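Local coordinates for uncharacterized protein conserved in bacteria (Cupriavidus necator, PDB 5DMH) that catalyses the ATP-dependent phosphorylation of 3-oxo-tetronate to 3-oxo-tetronate 4-phosphate, at residues R155-G160 and M228-A233. Numbering follows the deposited sequence.
Sequences RTIFRG and MAIADA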
loop_
_atom_site.group_PDB
_atom_site.type_symbol
_atom_site.label_atom_id
_atom_site.label_comp_id
_atom_site.label_asym_id
_atom_site.label_seq_id
_atom_site.Cartn_x
_atom_site.Cartn_y
_atom_site.Cartn_z
ATOM N N ARG A 155 -5.957 -12.992 -2.657
ATOM C CA ARG A 155 -4.588 -13.356 -3.017
ATOM C C ARG A 155 -4.139 -14.563 -2.205
ATOM O O ARG A 155 -4.135 -14.513 -0.966
ATOM C CB ARG A 155 -3.588 -12.221 -2.776
ATOM C CG ARG A 155 -3.714 -11.006 -3.706
ATOM C CD ARG A 155 -4.654 -9.926 -3.182
ATOM N NE ARG A 155 -4.588 -8.761 -4.054
ATOM C CZ ARG A 155 -5.386 -8.532 -5.102
ATOM N NH1 ARG A 155 -5.205 -7.451 -5.844
ATOM N NH2 ARG A 155 -6.374 -9.359 -5.423
ATOM N N THR A 156 -3.817 -15.654 -2.905
ATOM C CA THR A 156 -3.172 -16.813 -2.294
ATOM C C THR A 156 -1.902 -17.241 -3.037
ATOM O O THR A 156 -1.700 -16.896 -4.209
ATOM C CB THR A 156 -4.149 -18.028 -2.153
ATOM O OG1 THR A 156 -4.644 -18.425 -3.431
ATOM C CG2 THR A 156 -5.302 -17.680 -1.245
ATOM N N ILE A 157 -1.044 -17.992 -2.336
ATOM C CA ILE A 157 0.250 -18.432 -2.837
ATOM C C ILE A 157 0.436 -19.941 -2.597
ATOM O O ILE A 157 0.278 -20.414 -1.483
ATOM C CB ILE A 157 1.448 -17.695 -2.175
ATOM C CG1 ILE A 157 1.304 -16.180 -2.305
ATOM C CG2 ILE A 157 2.742 -18.099 -2.849
ATOM C CD1 ILE A 157 2.255 -15.429 -1.429
ATOM N N PHE A 158 0.707 -20.657 -3.681
ATOM C CA PHE A 158 0.850 -22.122 -3.694
ATOM C C PHE A 158 2.063 -22.483 -4.533
ATOM O O PHE A 158 2.162 -22.108 -5.695
ATOM C CB PHE A 158 -0.414 -22.800 -4.256
ATOM C CG PHE A 158 -0.337 -24.313 -4.288
ATOM C CD1 PHE A 158 -0.650 -25.053 -3.157
ATOM C CD2 PHE A 158 0.048 -24.989 -5.432
ATOM C CE1 PHE A 158 -0.598 -26.429 -3.191
ATOM C CE2 PHE A 158 0.110 -26.366 -5.454
ATOM C CZ PHE A 158 -0.229 -27.085 -4.348
ATOM N N ARG A 159 2.995 -23.237 -3.947
ATOM C CA ARG A 159 4.263 -23.571 -4.605
ATOM C C ARG A 159 4.922 -22.328 -5.198
ATOM O O ARG A 159 5.524 -22.372 -6.256
ATOM C CB ARG A 159 4.088 -24.687 -5.626
ATOM C CG ARG A 159 3.671 -26.012 -4.964
ATOM C CD ARG A 159 3.542 -27.181 -5.940
ATOM N NE ARG A 159 3.237 -28.398 -5.196
ATOM C CZ ARG A 159 4.155 -29.215 -4.673
ATOM N NH1 ARG A 159 5.447 -28.977 -4.812
ATOM N NH2 ARG A 159 3.770 -30.271 -3.987
ATOM N N GLY A 160 4.789 -21.237 -4.462
ATOM C CA GLY A 160 5.433 -19.976 -4.765
ATOM C C GLY A 160 4.742 -19.154 -5.831
ATOM O O GLY A 160 5.211 -18.061 -6.148
HETATM N N MSE A 228 16.150 -15.315 1.458
HETATM C CA MSE A 228 14.773 -14.863 1.440
HETATM C C MSE A 228 13.895 -15.961 0.834
HETATM O O MSE A 228 14.213 -16.499 -0.221
HETATM C CB MSE A 228 14.639 -13.564 0.622
HETATM C CG MSE A 228 13.249 -13.044 0.525
HETATM SE SE MSE A 228 13.340 -11.055 0.286
HETATM C CE MSE A 228 14.910 -10.926 -0.739
ATOM N N ALA A 229 12.804 -16.283 1.506
ATOM C CA ALA A 229 11.895 -17.322 1.018
ATOM C C ALA A 229 10.518 -16.757 0.756
ATOM O O ALA A 229 9.922 -16.125 1.641
ATOM C CB ALA A 229 11.778 -18.453 2.032
ATOM N N ILE A 230 10.018 -16.999 -0.450
ATOM C CA ILE A 230 8.604 -16.814 -0.733
ATOM C C ILE A 230 7.867 -17.744 0.227
ATOM O O ILE A 230 8.257 -18.886 0.364
ATOM C CB ILE A 230 8.278 -17.203 -2.173
ATOM C CG1 ILE A 230 9.007 -16.300 -3.186
ATOM C CG2 ILE A 230 6.770 -17.166 -2.413
ATOM C CD1 ILE A 230 8.686 -14.832 -3.066
ATOM N N ALA A 231 6.854 -17.257 0.938
ATOM C CA ALA A 231 6.062 -18.133 1.816
ATOM C C ALA A 231 4.674 -18.382 1.246
ATOM O O ALA A 231 3.912 -17.433 1.010
ATOM C CB ALA A 231 5.947 -17.548 3.206
ATOM N N ASP A 232 4.353 -19.660 1.050
ATOM C CA ASP A 232 3.014 -20.056 0.645
ATOM C C ASP A 232 1.978 -19.727 1.741
ATOM O O ASP A 232 2.245 -19.781 2.943
ATOM C CB ASP A 232 2.934 -21.567 0.304
ATOM C CG ASP A 232 3.556 -21.946 -1.039
ATOM O OD1 ASP A 232 3.896 -21.051 -1.860
ATOM O OD2 ASP A 232 3.706 -23.184 -1.266
ATOM N N ALA A 233 0.758 -19.424 1.316
ATOM C CA ALA A 233 -0.329 -19.214 2.251
ATOM C C ALA A 233 -1.616 -19.339 1.461
ATOM O O ALA A 233 -1.845 -18.577 0.508
ATOM C CB ALA A 233 -0.250 -17.850 2.905
#
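T156 brings its CB to 3.6 Å from A233 O, beside the single antiparallel bridge that joins the two segments. In this hydrogen-bonded pair I157 N donates to A233 O almost straight (173°), and A233 N returns a more bent bond of 3.0 Å to I157 O. The I157 side chain leans over the 228-233 chain: with CG2 anti to the backbone N (CG1 at chi1 -55°), that methyl lies 3.3 Å from D232 OD1 and 4.2 Å from I230 CG2, while CD1 covers A231 O, a buried carbonyl oxygen without a hydrogen-bond partner. Beyond F158, R159 and G160 form the type I' turn of hairpin 155-164, and the D232 carboxylate grips its two N-H groups. R159 N reaches D232 OD2 at 2.8 Å from above the carboxylate plane, whereas G160 N uses the syn lone pair of D232 OD1. Y204 N gives OD2 a second bond, helping fix the group's rotation. G160, its positive phi (80°) readily taken by glycine, packs its CA 3.9 Å from I230 CG2. Within the sugar-binding N-terminal domain, edge strand 155-158 is thus tied to the residues just after strand 228-231, which runs between strands 199-202 and 144-147; helix 187-193 packs on I230, helix 236-245 on A231 and A233.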